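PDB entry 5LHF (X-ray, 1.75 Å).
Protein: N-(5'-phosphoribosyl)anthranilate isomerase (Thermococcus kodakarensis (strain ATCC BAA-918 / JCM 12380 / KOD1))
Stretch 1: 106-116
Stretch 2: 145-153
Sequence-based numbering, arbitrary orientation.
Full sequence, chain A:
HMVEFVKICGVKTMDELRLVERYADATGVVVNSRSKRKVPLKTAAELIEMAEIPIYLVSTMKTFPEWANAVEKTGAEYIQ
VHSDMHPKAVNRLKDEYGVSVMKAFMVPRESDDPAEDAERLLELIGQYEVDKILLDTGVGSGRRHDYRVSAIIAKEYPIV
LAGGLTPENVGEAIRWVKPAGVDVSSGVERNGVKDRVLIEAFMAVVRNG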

# COMPACT_ATOMS: atom_id res chain seq x y z
N MET A 106 -7.23 -7.14 -3.32
CA MET A 106 -6.91 -8.46 -2.80
C MET A 106 -6.59 -9.40 -3.95
O MET A 106 -7.18 -9.31 -5.03
CB MET A 106 -8.06 -9.01 -1.97
CG MET A 106 -8.31 -8.28 -0.65
SD MET A 106 -9.74 -8.93 0.25
CE MET A 106 -11.05 -8.64 -0.93
N VAL A 107 -5.63 -10.30 -3.74
CA VAL A 107 -5.30 -11.28 -4.77
C VAL A 107 -6.27 -12.45 -4.65
O VAL A 107 -6.24 -13.17 -3.64
CB VAL A 107 -3.84 -11.75 -4.64
CG1 VAL A 107 -3.52 -12.72 -5.76
CG2 VAL A 107 -2.90 -10.55 -4.65
N PRO A 108 -7.15 -12.66 -5.63
CA PRO A 108 -8.15 -13.72 -5.51
C PRO A 108 -7.52 -15.11 -5.48
O PRO A 108 -6.46 -15.34 -6.05
CB PRO A 108 -9.02 -13.54 -6.76
CG PRO A 108 -8.69 -12.18 -7.29
CD PRO A 108 -7.28 -11.91 -6.89
N ARG A 109 -8.20 -16.03 -4.81
CA ARG A 109 -7.80 -17.43 -4.75
C ARG A 109 -8.96 -18.32 -5.16
O ARG A 109 -9.33 -19.27 -4.47
CB ARG A 109 -7.31 -17.81 -3.36
CG ARG A 109 -5.93 -17.24 -2.99
CD ARG A 109 -5.63 -17.53 -1.52
NE ARG A 109 -4.34 -17.00 -1.09
CZ ARG A 109 -3.80 -17.25 0.09
NH1 ARG A 109 -4.44 -18.02 0.96
NH2 ARG A 109 -2.61 -16.74 0.41
N GLU A 110 -9.56 -18.02 -6.31
CA GLU A 110 -10.75 -18.72 -6.78
C GLU A 110 -10.42 -19.89 -7.72
O GLU A 110 -11.34 -20.61 -8.12
CB GLU A 110 -11.69 -17.75 -7.48
CG GLU A 110 -12.11 -16.57 -6.63
CD GLU A 110 -12.64 -16.99 -5.27
OE1 GLU A 110 -13.38 -18.00 -5.21
OE2 GLU A 110 -12.32 -16.32 -4.27
N SER A 111 -9.16 -20.09 -8.07
CA SER A 111 -8.77 -21.17 -8.95
C SER A 111 -7.43 -21.74 -8.49
O SER A 111 -6.63 -21.06 -7.83
CB SER A 111 -8.68 -20.71 -10.41
OG SER A 111 -8.06 -21.69 -11.22
N ASP A 112 -7.18 -23.00 -8.83
CA ASP A 112 -5.86 -23.57 -8.61
C ASP A 112 -4.87 -23.09 -9.66
O ASP A 112 -3.65 -23.13 -9.41
CB ASP A 112 -5.92 -25.10 -8.61
CG ASP A 112 -6.78 -25.65 -7.48
OD1 ASP A 112 -7.14 -26.85 -7.53
OD2 ASP A 112 -7.09 -24.89 -6.54
N ASP A 113 -5.35 -22.64 -10.82
CA ASP A 113 -4.49 -22.08 -11.85
C ASP A 113 -4.33 -20.58 -11.60
O ASP A 113 -5.32 -19.85 -11.65
CB ASP A 113 -5.08 -22.32 -13.22
CG ASP A 113 -4.27 -21.69 -14.35
OD1 ASP A 113 -3.12 -21.25 -14.12
OD2 ASP A 113 -4.80 -21.66 -15.48
N PRO A 114 -3.11 -20.08 -11.34
CA PRO A 114 -2.95 -18.64 -11.12
C PRO A 114 -3.34 -17.80 -12.32
O PRO A 114 -3.75 -16.64 -12.16
CB PRO A 114 -1.46 -18.49 -10.77
CG PRO A 114 -1.00 -19.87 -10.40
CD PRO A 114 -1.84 -20.81 -11.19
N ALA A 115 -3.25 -18.36 -13.53
CA ALA A 115 -3.59 -17.60 -14.73
C ALA A 115 -5.06 -17.20 -14.76
O ALA A 115 -5.40 -16.16 -15.33
CB ALA A 115 -3.24 -18.42 -15.98
N GLU A 116 -5.94 -18.00 -14.15
CA GLU A 116 -7.35 -17.65 -14.17
C GLU A 116 -7.68 -16.61 -13.11
O GLU A 116 -8.46 -15.69 -13.37
CB GLU A 116 -8.20 -18.91 -13.97
CG GLU A 116 -7.86 -20.00 -14.97
CD GLU A 116 -8.90 -21.09 -15.01
OE1 GLU A 116 -8.96 -21.82 -16.03
OE2 GLU A 116 -9.66 -21.22 -14.03
N HIS A 145 0.79 -19.16 -4.56
CA HIS A 145 -0.20 -18.91 -5.61
C HIS A 145 -0.40 -17.42 -5.82
O HIS A 145 -0.57 -16.96 -6.96
CB HIS A 145 -1.51 -19.58 -5.23
CG HIS A 145 -2.71 -19.06 -5.97
ND1 HIS A 145 -3.37 -17.90 -5.60
CD2 HIS A 145 -3.38 -19.55 -7.04
CE1 HIS A 145 -4.38 -17.70 -6.42
NE2 HIS A 145 -4.41 -18.68 -7.31
N ASP A 146 -0.43 -16.64 -4.73
CA ASP A 146 -0.63 -15.20 -4.86
C ASP A 146 0.52 -14.54 -5.61
O ASP A 146 0.29 -13.64 -6.42
CB ASP A 146 -0.82 -14.58 -3.48
CG ASP A 146 -2.09 -15.06 -2.78
OD1 ASP A 146 -2.85 -15.84 -3.39
OD2 ASP A 146 -2.32 -14.64 -1.63
N TYR A 147 1.76 -14.98 -5.36
CA TYR A 147 2.89 -14.46 -6.12
C TYR A 147 2.76 -14.78 -7.61
O TYR A 147 3.10 -13.95 -8.46
CB TYR A 147 4.21 -15.02 -5.58
CG TYR A 147 4.69 -14.49 -4.24
CD1 TYR A 147 4.10 -13.40 -3.63
CD2 TYR A 147 5.75 -15.11 -3.59
CE1 TYR A 147 4.57 -12.93 -2.39
CE2 TYR A 147 6.22 -14.66 -2.37
CZ TYR A 147 5.64 -13.58 -1.77
OH TYR A 147 6.13 -13.15 -0.56
N ARG A 148 2.31 -15.98 -7.94
CA ARG A 148 2.17 -16.34 -9.36
C ARG A 148 1.14 -15.46 -10.05
O ARG A 148 1.34 -15.07 -11.21
CB ARG A 148 1.78 -17.81 -9.50
CG ARG A 148 2.85 -18.76 -9.08
CD ARG A 148 2.27 -20.14 -8.88
NE ARG A 148 3.06 -20.94 -7.95
CZ ARG A 148 4.19 -21.54 -8.26
NH1 ARG A 148 4.69 -21.44 -9.47
NH2 ARG A 148 4.83 -22.25 -7.35
N VAL A 149 0.03 -15.17 -9.38
CA VAL A 149 -0.95 -14.24 -9.93
C VAL A 149 -0.33 -12.86 -10.10
O VAL A 149 -0.44 -12.24 -11.16
CB VAL A 149 -2.19 -14.18 -9.02
CG1 VAL A 149 -3.15 -13.09 -9.51
CG2 VAL A 149 -2.88 -15.54 -8.97
N SER A 150 0.34 -12.37 -9.05
CA SER A 150 0.87 -11.01 -9.07
C SER A 150 1.92 -10.85 -10.16
O SER A 150 2.01 -9.79 -10.79
CB SER A 150 1.44 -10.66 -7.70
OG SER A 150 0.44 -10.78 -6.70
N ALA A 151 2.72 -11.90 -10.39
CA ALA A 151 3.75 -11.81 -11.42
C ALA A 151 3.13 -11.58 -12.79
O ALA A 151 3.70 -10.84 -13.61
CB ALA A 151 4.60 -13.08 -11.42
N ILE A 152 1.96 -12.16 -13.06
CA ILE A 152 1.29 -11.90 -14.33
C ILE A 152 0.78 -10.46 -14.39
O ILE A 152 0.92 -9.79 -15.42
CB ILE A 152 0.16 -12.92 -14.54
CG1 ILE A 152 0.74 -14.34 -14.67
CG2 ILE A 152 -0.65 -12.56 -15.78
CD1 ILE A 152 -0.32 -15.45 -14.67
N ILE A 153 0.20 -9.97 -13.29
CA ILE A 153 -0.30 -8.60 -13.26
C ILE A 153 0.83 -7.60 -13.46
O ILE A 153 0.66 -6.56 -14.10
CB ILE A 153 -1.04 -8.33 -11.94
CG1 ILE A 153 -2.07 -9.43 -11.63
CG2 ILE A 153 -1.69 -6.95 -11.97
CD1 ILE A 153 -3.19 -9.52 -12.61
O HOH W 1 -4.82 -13.59 -1.33

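Stretch 2 is one unbroken run of helix, and stretch 1 is mostly a loop laid along its side. The loop comes close at two points, V107 beside D146 (CA to CA 6.1 Å) and P114 beside V149 (CA to CA 5.0 Å). Between them it bows outward, and the hollow this leaves is filled by the ring of H145.

At the first approach V107 points toward the helix. Its CG1 lies 3.9 Å from D146 CA and 3.8 Å from V149 CG1, while its CG2 is 3.9 Å from S150 OG. A short, branched side chain suits this buried spot, since its two methyls spread over one turn of helix. S150 keeps a low profile there, its OG turned back to bond D146 O at 2.9 Å.

The imidazole of H145 is the bump that fits the bow. P108 O meets the ring edge, 3.2 Å from H145 CE1, and R109 CG lies 3.7 Å from H145 ND1. H145 ND1 donates to D146 OD1 (3.1 Å), which helps hold the carboxylate in place for R109. The arginine leaves its backbone sideways, but its extended chain brings the guanidinium to D146: NE donates to OD1 at 3.0 Å and NH2 to OD2 at 2.9 Å, a salt bridge in which two nitrogens face two oxygens. A water donates to both V107 O and D146 OD2, each at 2.7 Å, tying the loop backbone to the same carboxylate.

At the second approach P114, in the first turn of a new helix, presses its compact ring onto stretch 2. P114 CB sits 3.5 Å from R148 CB and 3.7 Å from V149 CG2. D113 caps this helix, its OD1 accepting from A115 N (3.0 Å). Beyond the proline, I152 reaches out so that its CD1 lies 3.9 Å from A115 CA; alanine's small side chain, directed away, leaves the backbone open to that methyl.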